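PDB 2GAX: hypothetical protein Atu0240 from Agrobacterium tumefaciens str. C58, which is of unknown function but belongs to the DUF2000 family, grouped with the peptidyl-tRNA hydrolase 2 (PTH2) clan. Local coordinates for residues A[5-10]-A[59-64]; A[9-14]-A[66-71]; A[82-87]-A[113-118]. All blocks are in the same frame, centred on the assembly; numbering follows the deposited sequence.

Contact 1 of 3, residues A[5-10]-A[59-64]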
loop_
_atom_site.group_PDB
_atom_site.type_symbol
_atom_site.label_atom_id
_atom_site.label_comp_id
_atom_site.label_asym_id
_atom_site.label_seq_id
_atom_site.Cartn_x
_atom_site.Cartn_y
_atom_site.Cartn_z
ATOM N N LYS A 5 0.938 11.985 3.583
ATOM C CA LYS A 5 1.200 10.854 4.454
ATOM C C LYS A 5 1.153 9.569 3.615
ATOM O O LYS A 5 0.315 9.454 2.721
ATOM C CB LYS A 5 0.130 10.796 5.555
ATOM C CG LYS A 5 0.215 9.578 6.453
ATOM C CD LYS A 5 -0.959 9.492 7.424
ATOM C CE LYS A 5 -0.993 8.105 8.056
ATOM N NZ LYS A 5 -1.968 7.924 9.193
ATOM N N ILE A 6 2.037 8.617 3.920
ATOM C CA ILE A 6 2.025 7.289 3.285
ATOM C C ILE A 6 1.462 6.258 4.262
ATOM O O ILE A 6 1.965 6.090 5.375
ATOM C CB ILE A 6 3.440 6.838 2.790
ATOM C CG1 ILE A 6 4.017 7.842 1.794
ATOM C CG2 ILE A 6 3.372 5.463 2.121
ATOM C CD1 ILE A 6 5.441 7.537 1.377
ATOM N N ALA A 7 0.407 5.573 3.840
ATOM C CA ALA A 7 -0.227 4.572 4.653
ATOM C C ALA A 7 -0.386 3.278 3.879
ATOM O O ALA A 7 -0.701 3.287 2.684
ATOM C CB ALA A 7 -1.570 5.062 5.144
ATOM N N VAL A 8 -0.148 2.174 4.578
ATOM C CA VAL A 8 -0.384 0.835 4.059
ATOM C C VAL A 8 -1.455 0.188 4.938
ATOM O O VAL A 8 -1.316 0.189 6.152
ATOM C CB VAL A 8 0.903 -0.015 4.157
ATOM C CG1 VAL A 8 0.627 -1.470 3.756
ATOM C CG2 VAL A 8 2.029 0.587 3.324
ATOM N N ILE A 9 -2.514 -0.356 4.334
ATOM C CA ILE A 9 -3.575 -1.054 5.073
ATOM C C ILE A 9 -3.726 -2.505 4.601
ATOM O O ILE A 9 -4.044 -2.775 3.436
ATOM C CB ILE A 9 -4.976 -0.346 5.005
ATOM C CG1 ILE A 9 -4.879 1.164 5.194
ATOM C CG2 ILE A 9 -5.942 -0.923 6.052
ATOM C CD1 ILE A 9 -4.810 1.976 3.889
ATOM N N LEU A 10 -3.523 -3.435 5.532
ATOM C CA LEU A 10 -3.545 -4.861 5.240
ATOM C C LEU A 10 -4.783 -5.531 5.811
ATOM O O LEU A 10 -5.354 -5.061 6.790
ATOM C CB LEU A 10 -2.288 -5.518 5.825
ATOM C CG LEU A 10 -0.976 -4.915 5.298
ATOM C CD1 LEU A 10 0.209 -5.406 6.106
ATOM C CD2 LEU A 10 -0.783 -5.193 3.791
ATOM N N VAL A 59 3.197 4.601 7.569
ATOM C CA VAL A 59 2.349 4.030 8.620
ATOM C C VAL A 59 1.677 2.738 8.149
ATOM O O VAL A 59 1.032 2.725 7.112
ATOM C CB VAL A 59 1.274 5.062 9.078
ATOM C CG1 VAL A 59 0.289 4.433 10.013
ATOM C CG2 VAL A 59 1.938 6.258 9.731
ATOM N N VAL A 60 1.815 1.654 8.912
ATOM C CA VAL A 60 1.179 0.377 8.539
ATOM C C VAL A 60 -0.024 0.084 9.437
ATOM O O VAL A 60 0.070 0.185 10.661
ATOM C CB VAL A 60 2.184 -0.804 8.571
ATOM C CG1 VAL A 60 1.513 -2.112 8.107
ATOM C CG2 VAL A 60 3.387 -0.490 7.696
HETATM N N MSE A 61 -1.148 -0.267 8.814
HETATM C CA MSE A 61 -2.397 -0.526 9.528
HETATM C C MSE A 61 -3.017 -1.850 9.096
HETATM O O MSE A 61 -2.596 -2.446 8.110
HETATM C CB MSE A 61 -3.389 0.615 9.292
HETATM C CG MSE A 61 -2.882 1.976 9.739
HETATM SE SE MSE A 61 -3.944 3.412 8.927
HETATM C CE MSE A 61 -3.321 3.247 7.181
ATOM N N ALA A 62 -4.011 -2.317 9.850
ATOM C CA ALA A 62 -4.725 -3.541 9.506
ATOM C C ALA A 62 -6.198 -3.393 9.852
ATOM O O ALA A 62 -6.553 -2.639 10.752
ATOM C CB ALA A 62 -4.117 -4.745 10.224
ATOM N N THR A 63 -7.049 -4.086 9.107
ATOM C CA THR A 63 -8.481 -4.105 9.398
ATOM C C THR A 63 -9.148 -5.307 8.736
ATOM O O THR A 63 -8.485 -6.095 8.062
ATOM C CB THR A 63 -9.174 -2.771 9.003
ATOM O OG1 THR A 63 -10.540 -2.786 9.436
ATOM C CG2 THR A 63 -9.120 -2.537 7.491
ATOM N N ASP A 64 -10.462 -5.428 8.928
ATOM C CA ASP A 64 -11.238 -6.524 8.354
ATOM C C ASP A 64 -11.638 -6.299 6.894
ATOM O O ASP A 64 -11.550 -5.186 6.371
ATOM C CB ASP A 64 -12.483 -6.784 9.208
ATOM C CG ASP A 64 -13.406 -5.575 9.275
ATOM O OD1 ASP A 64 -13.162 -4.685 10.117
ATOM O OD2 ASP A 64 -14.372 -5.513 8.475
#
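Val8 O, the best-held polar atom here, is gripped twice from strand 59-63: Met61 N donates to it at 2.7 Å, nearly along the C=O axis (170° at the oxygen), and the CA-H of Val60 adds a longer C-H...O contact. Four more N-H...O bonds complete the parallel ladder, Val59 N to Ile6 O, Val8 N to Val59 O, Leu10 N to Met61 O and Thr63 N to Leu10 O. The Leu10 N bond differs, its donor standing 33° above the carbonyl plane. On the face of Ala7 and Ile9, the selenomethionine Met61 leaves its backbone with CG anti to the carbonyl carbon and bends at chi3 (-71°). Its CE thus drops between neighbours, 3.2 Å from Ala7 CB and 3.3 Å from Ile9 CG1, both tighter than usual carbon contacts. Beyond it, Ile9 CG2 lies beside Thr63 CG2 at 3.8 Å. The other face is looser: Leu10 CD1 crosses Val60 CG1 obliquely at 4.1 Å, with helix 16-33 packing on Val8 and Leu10. At the start, the extended Lys5 chain crosses Val59, CE to CG2 at 3.8 Å. The chemistry is that of a sheet centre, with buried backbone polar groups paired between two apolar faces.

Contact 2 of 3, residues A[9-14]-A[66-71]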
loop_
_atom_site.group_PDB
_atom_site.type_symbol
_atom_site.label_atom_id
_atom_site.label_comp_id
_atom_site.label_asym_id
_atom_site.label_seq_id
_atom_site.Cartn_x
_atom_site.Cartn_y
_atom_site.Cartn_z
ATOM N N ILE A 9 -2.514 -0.356 4.334
ATOM C CA ILE A 9 -3.575 -1.054 5.073
ATOM C C ILE A 9 -3.726 -2.505 4.601
ATOM O O ILE A 9 -4.044 -2.775 3.436
ATOM C CB ILE A 9 -4.976 -0.346 5.005
ATOM C CG1 ILE A 9 -4.879 1.164 5.194
ATOM C CG2 ILE A 9 -5.942 -0.923 6.052
ATOM C CD1 ILE A 9 -4.810 1.976 3.889
ATOM N N LEU A 10 -3.523 -3.435 5.532
ATOM C CA LEU A 10 -3.545 -4.861 5.240
ATOM C C LEU A 10 -4.783 -5.531 5.811
ATOM O O LEU A 10 -5.354 -5.061 6.790
ATOM C CB LEU A 10 -2.288 -5.518 5.825
ATOM C CG LEU A 10 -0.976 -4.915 5.298
ATOM C CD1 LEU A 10 0.209 -5.406 6.106
ATOM C CD2 LEU A 10 -0.783 -5.193 3.791
ATOM N N ARG A 11 -5.215 -6.618 5.190
ATOM C CA ARG A 11 -6.324 -7.386 5.758
ATOM C C ARG A 11 -5.755 -8.175 6.940
ATOM O O ARG A 11 -4.751 -8.867 6.786
ATOM C CB ARG A 11 -6.959 -8.306 4.709
ATOM C CG ARG A 11 -8.394 -8.721 5.081
ATOM C CD ARG A 11 -9.018 -9.588 4.011
ATOM N NE ARG A 11 -8.424 -10.926 3.951
ATOM C CZ ARG A 11 -8.608 -11.775 2.942
ATOM N NH1 ARG A 11 -9.355 -11.429 1.905
ATOM N NH2 ARG A 11 -8.037 -12.969 2.953
ATOM N N ASP A 12 -6.376 -8.072 8.120
ATOM C CA ASP A 12 -5.706 -8.554 9.342
ATOM C C ASP A 12 -5.512 -10.065 9.391
ATOM O O ASP A 12 -4.604 -10.551 10.065
ATOM C CB ASP A 12 -6.378 -8.047 10.625
ATOM C CG ASP A 12 -5.434 -8.085 11.839
ATOM O OD1 ASP A 12 -4.179 -8.068 11.666
ATOM O OD2 ASP A 12 -5.956 -8.125 12.983
ATOM N N ASP A 13 -6.334 -10.807 8.658
ATOM C CA ASP A 13 -6.274 -12.277 8.733
ATOM C C ASP A 13 -5.181 -12.949 7.893
ATOM O O ASP A 13 -5.041 -14.175 7.914
ATOM C CB ASP A 13 -7.655 -12.888 8.473
ATOM C CG ASP A 13 -8.144 -12.663 7.057
ATOM O OD1 ASP A 13 -7.550 -11.846 6.330
ATOM O OD2 ASP A 13 -9.143 -13.304 6.674
ATOM N N LEU A 14 -4.391 -12.154 7.175
ATOM C CA LEU A 14 -3.290 -12.693 6.360
ATOM C C LEU A 14 -2.192 -13.296 7.237
ATOM O O LEU A 14 -1.927 -12.795 8.332
ATOM C CB LEU A 14 -2.666 -11.585 5.516
ATOM C CG LEU A 14 -3.466 -10.866 4.428
ATOM C CD1 LEU A 14 -2.601 -9.765 3.832
ATOM C CD2 LEU A 14 -3.933 -11.805 3.318
ATOM N N GLU A 66 -14.544 -6.080 5.141
ATOM C CA GLU A 66 -15.521 -5.061 4.773
ATOM C C GLU A 66 -15.062 -3.665 5.123
ATOM O O GLU A 66 -15.413 -2.708 4.427
ATOM C CB GLU A 66 -16.917 -5.365 5.337
ATOM C CG GLU A 66 -17.539 -6.614 4.706
ATOM C CD GLU A 66 -17.433 -6.619 3.191
ATOM O OE1 GLU A 66 -17.899 -5.655 2.546
ATOM O OE2 GLU A 66 -16.873 -7.585 2.644
ATOM N N ALA A 67 -14.249 -3.543 6.171
ATOM C CA ALA A 67 -13.653 -2.248 6.486
ATOM C C ALA A 67 -12.609 -1.825 5.437
ATOM O O ALA A 67 -12.479 -0.630 5.129
ATOM C CB ALA A 67 -13.056 -2.239 7.875
ATOM N N LEU A 68 -11.880 -2.797 4.889
ATOM C CA LEU A 68 -10.910 -2.508 3.833
ATOM C C LEU A 68 -11.615 -2.121 2.530
ATOM O O LEU A 68 -11.124 -1.283 1.779
ATOM C CB LEU A 68 -9.941 -3.688 3.633
ATOM C CG LEU A 68 -8.642 -3.550 2.819
ATOM C CD1 LEU A 68 -7.830 -2.309 3.188
ATOM C CD2 LEU A 68 -7.794 -4.784 3.015
ATOM N N ARG A 69 -12.780 -2.707 2.283
ATOM C CA ARG A 69 -13.609 -2.319 1.147
ATOM C C ARG A 69 -14.009 -0.840 1.181
ATOM O O ARG A 69 -13.856 -0.147 0.176
ATOM C CB ARG A 69 -14.864 -3.195 1.043
ATOM C CG ARG A 69 -15.689 -2.891 -0.209
ATOM C CD ARG A 69 -16.956 -3.711 -0.287
ATOM N NE ARG A 69 -16.732 -5.093 0.128
ATOM C CZ ARG A 69 -16.142 -6.019 -0.622
ATOM N NH1 ARG A 69 -15.703 -5.722 -1.846
ATOM N NH2 ARG A 69 -15.990 -7.248 -0.142
ATOM N N LYS A 70 -14.506 -0.353 2.324
ATOM C CA LYS A 70 -14.917 1.053 2.411
ATOM C C LYS A 70 -13.741 2.019 2.255
ATOM O O LYS A 70 -13.875 3.053 1.606
ATOM C CB LYS A 70 -15.741 1.355 3.678
ATOM C CG LYS A 70 -15.197 0.744 4.949
ATOM C CD LYS A 70 -15.826 1.369 6.218
ATOM C CE LYS A 70 -14.993 1.030 7.480
ATOM N NZ LYS A 70 -13.499 1.252 7.304
ATOM N N ILE A 71 -12.594 1.662 2.834
ATOM C CA ILE A 71 -11.343 2.415 2.668
ATOM C C ILE A 71 -10.984 2.509 1.179
ATOM O O ILE A 71 -10.704 3.595 0.661
ATOM C CB ILE A 71 -10.191 1.789 3.506
ATOM C CG1 ILE A 71 -10.445 2.032 5.004
ATOM C CG2 ILE A 71 -8.841 2.377 3.093
ATOM C CD1 ILE A 71 -9.561 1.230 5.968
#
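Apolar packing alone joins the end of strand 9-11 to helix 66-71, which runs roughly antiparallel to it with axes 9.0 Å apart. Leu68, its CG anti to the backbone N (chi1 -166°), reaches the strand with both methyls. Its CD1 rests 3.7 Å from Ile9 CG2, the two side chains sliding past each other in opposite directions. Its CD2 turns toward the next part of the strand, 3.8 Å from Arg11 N and close to Arg11 CB. One turn later Ile71 meets Ile9 tip to tip, CG2 to CD1 at 4.1 Å, so the two branches of Ile9 meet helix residues one turn apart, CG2 at Leu68 and CD1 at Ile71.

Two salt bridges lie within the segments. Arg11 reaches outward from the seam: it departs with CG anti to its N and bends at chi3 (71°), bringing NE to 2.7 Å from Asp13 OD1, which accepts on its syn lone pair; a type I turn from Arg11 to Leu14 sets the two residues near each other. Arg11 NH1 has a further partner in Glu87. On the helix, Arg69 holds Glu66 side-on: NE bonds OE1 at 2.7 Å and NH2 bonds OE2 at 2.9 Å, both close to the guanidinium plane.

Within the helix, Ala67 O accepts from both Ile71 N and Lys70 NZ, the latter in the carbonyl plane at 3.1 Å, while Lys70 NZ also reaches Lys129 O.

Chemically, the seam itself is methyl packing that seats the helix on the sheet with no directional bond between the segments; the ion pairs lie beside it and probably favour ionised carboxylates.

Contact 3 of 3, residues A[82-87]-A[113-118]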
loop_
_atom_site.group_PDB
_atom_site.type_symbol
_atom_site.label_atom_id
_atom_site.label_comp_id
_atom_site.label_asym_id
_atom_site.label_seq_id
_atom_site.Cartn_x
_atom_site.Cartn_y
_atom_site.Cartn_z
ATOM N N THR A 82 -4.292 4.568 -5.983
ATOM C CA THR A 82 -3.694 3.773 -4.904
ATOM C C THR A 82 -2.948 2.567 -5.455
ATOM O O THR A 82 -3.148 2.197 -6.602
ATOM C CB THR A 82 -4.779 3.253 -3.925
ATOM O OG1 THR A 82 -5.770 2.494 -4.641
ATOM C CG2 THR A 82 -5.441 4.397 -3.178
ATOM N N SER A 83 -2.071 1.974 -4.654
ATOM C CA SER A 83 -1.644 0.589 -4.918
ATOM C C SER A 83 -2.674 -0.353 -4.306
ATOM O O SER A 83 -3.175 -0.091 -3.221
ATOM C CB SER A 83 -0.277 0.310 -4.294
ATOM O OG SER A 83 0.662 1.279 -4.716
ATOM N N LEU A 84 -2.972 -1.455 -4.988
ATOM C CA LEU A 84 -4.012 -2.385 -4.548
ATOM C C LEU A 84 -3.621 -3.821 -4.858
ATOM O O LEU A 84 -3.020 -4.102 -5.901
ATOM C CB LEU A 84 -5.360 -2.058 -5.188
ATOM C CG LEU A 84 -6.607 -2.494 -4.400
ATOM C CD1 LEU A 84 -6.852 -1.644 -3.177
ATOM C CD2 LEU A 84 -7.835 -2.540 -5.291
ATOM N N TYR A 85 -3.972 -4.712 -3.937
ATOM C CA TYR A 85 -3.611 -6.128 -4.010
ATOM C C TYR A 85 -4.847 -6.903 -3.558
ATOM O O TYR A 85 -5.370 -6.654 -2.468
ATOM C CB TYR A 85 -2.436 -6.381 -3.055
ATOM C CG TYR A 85 -1.597 -7.622 -3.302
ATOM C CD1 TYR A 85 -0.220 -7.515 -3.543
ATOM C CD2 TYR A 85 -2.168 -8.904 -3.283
ATOM C CE1 TYR A 85 0.569 -8.660 -3.766
ATOM C CE2 TYR A 85 -1.394 -10.038 -3.490
ATOM C CZ TYR A 85 -0.040 -9.910 -3.734
ATOM O OH TYR A 85 0.712 -11.050 -3.928
ATOM N N ILE A 86 -5.336 -7.800 -4.413
ATOM C CA ILE A 86 -6.516 -8.623 -4.108
ATOM C C ILE A 86 -6.088 -10.065 -3.826
ATOM O O ILE A 86 -5.006 -10.480 -4.221
ATOM C CB ILE A 86 -7.613 -8.596 -5.232
ATOM C CG1 ILE A 86 -7.100 -9.207 -6.553
ATOM C CG2 ILE A 86 -8.122 -7.164 -5.474
ATOM C CD1 ILE A 86 -8.214 -9.546 -7.550
ATOM N N GLU A 87 -6.951 -10.809 -3.138
ATOM C CA GLU A 87 -6.659 -12.175 -2.713
ATOM C C GLU A 87 -6.242 -13.100 -3.859
ATOM O O GLU A 87 -5.321 -13.910 -3.711
ATOM C CB GLU A 87 -7.877 -12.757 -1.996
ATOM C CG GLU A 87 -7.595 -14.045 -1.207
ATOM C CD GLU A 87 -8.824 -14.545 -0.463
ATOM O OE1 GLU A 87 -9.419 -13.761 0.294
ATOM O OE2 GLU A 87 -9.200 -15.726 -0.657
ATOM N N VAL A 113 -6.800 -7.470 -0.149
ATOM C CA VAL A 113 -5.956 -7.899 0.963
ATOM C C VAL A 113 -4.967 -6.814 1.403
ATOM O O VAL A 113 -4.384 -6.894 2.480
ATOM C CB VAL A 113 -5.267 -9.250 0.673
ATOM C CG1 VAL A 113 -6.336 -10.328 0.425
ATOM C CG2 VAL A 113 -4.320 -9.152 -0.536
ATOM N N GLY A 114 -4.797 -5.784 0.582
ATOM C CA GLY A 114 -3.941 -4.662 0.962
ATOM C C GLY A 114 -4.127 -3.482 0.039
ATOM O O GLY A 114 -4.491 -3.650 -1.117
HETATM N N MSE A 115 -3.877 -2.294 0.577
HETATM C CA MSE A 115 -3.880 -1.050 -0.182
HETATM C C MSE A 115 -2.852 -0.112 0.421
HETATM O O MSE A 115 -2.622 -0.126 1.635
HETATM C CB MSE A 115 -5.254 -0.386 -0.144
HETATM C CG MSE A 115 -5.383 0.847 -1.036
HETATM SE SE MSE A 115 -7.167 1.694 -0.873
HETATM C CE MSE A 115 -6.731 3.138 0.369
ATOM N N ALA A 116 -2.220 0.689 -0.422
ATOM C CA ALA A 116 -1.362 1.758 0.062
ATOM C C ALA A 116 -1.704 3.000 -0.687
ATOM O O ALA A 116 -2.056 2.950 -1.866
ATOM C CB ALA A 116 0.112 1.448 -0.149
ATOM N N LEU A 117 -1.520 4.122 -0.014
ATOM C CA LEU A 117 -1.746 5.419 -0.633
ATOM C C LEU A 117 -0.777 6.452 -0.077
ATOM O O LEU A 117 -0.240 6.294 1.036
ATOM C CB LEU A 117 -3.195 5.854 -0.419
ATOM C CG LEU A 117 -3.681 6.325 0.961
ATOM C CD1 LEU A 117 -4.975 7.156 0.812
ATOM C CD2 LEU A 117 -3.869 5.171 1.952
ATOM N N ARG A 118 -0.551 7.490 -0.875
ATOM C CA ARG A 118 0.151 8.691 -0.464
ATOM C C ARG A 118 -0.720 9.861 -0.912
ATOM O O ARG A 118 -0.958 10.042 -2.115
ATOM C CB ARG A 118 1.515 8.785 -1.135
ATOM C CG ARG A 118 2.249 10.108 -0.880
ATOM C CD ARG A 118 3.600 10.117 -1.584
ATOM N NE ARG A 118 4.421 11.242 -1.145
ATOM C CZ ARG A 118 4.343 12.473 -1.652
ATOM N NH1 ARG A 118 3.503 12.744 -2.650
ATOM N NH2 ARG A 118 5.137 13.430 -1.179
#
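The selenomethionine Met115 leaves strand 113-118 with CB close to the Leu84 side chain of the neighbouring strand, 3.7 Å from CD1. CG, anti to the backbone N (chi1 -174°), lies in the tightest place, 3.2 Å from Ser83 O and 3.6 Å from Leu84 CD1, whose chain crosses obliquely. SE then passes Thr82 CG2 at 3.9 Å, and the bend at chi3 (99°) leaves CE still near that methyl. Ile71 and Ser75 of helix 65-77 pack against the same side chain. Thr82 CG2 also lies alongside Leu117 CB, pointing the same way.

Beneath this row the backbones pair almost exactly antiparallel. Ser83 and Ala116 exchange two N-H...O bonds, and Tyr85 N donates to Gly114 O from above the carbonyl plane. Tyr85 O is held by two donors, Val113 N at 2.8 Å and Gly114 N at 3.2 Å, the second on a lone pair. At the bulge, Val113 CG2, in the crowded position between N and carbonyl carbon, comes obliquely to Tyr85 CD2 at 3.5 Å, while its CG1 touches the start of Glu87. On the other face from Met115, the Tyr85 ring also meets Phe90, and Ser83 OG bonds Leu26 O of helix 16-33.

Val113 and Gly114 together facing Tyr85 form a classic beta bulge, set here where the outermost strand 83-86 joins a mixed sheet with helices on both faces, an alpha/beta sandwich consistent with the PTH2 clan.

Overall arrangement
Strand 4-11 is the common thread: contact 1 pairs it with strand 58-63, contact 2 places helix 65-77 on its end, and contact 3 lies on its other edge. The three centres lie about 9 Å from one another. Contacts 1 and 2 share Ile9 and Leu10; strand 58-63 leads straight into helix 65-77, and Asp12 N probably bonds Thr63 O at 2.9 Å. Contacts 1 and 3 are joined by a probable hydrogen bond, Ile9 N to Met115 O at 2.7 Å. Contact 2 also meets contact 3 through the salt bridge of Arg11 NH1 with Glu87 OE1 at 2.8 Å. The apolar layer between helix 65-77 and the sheet runs from Met61 through Ile9 and Ile71 to Met115.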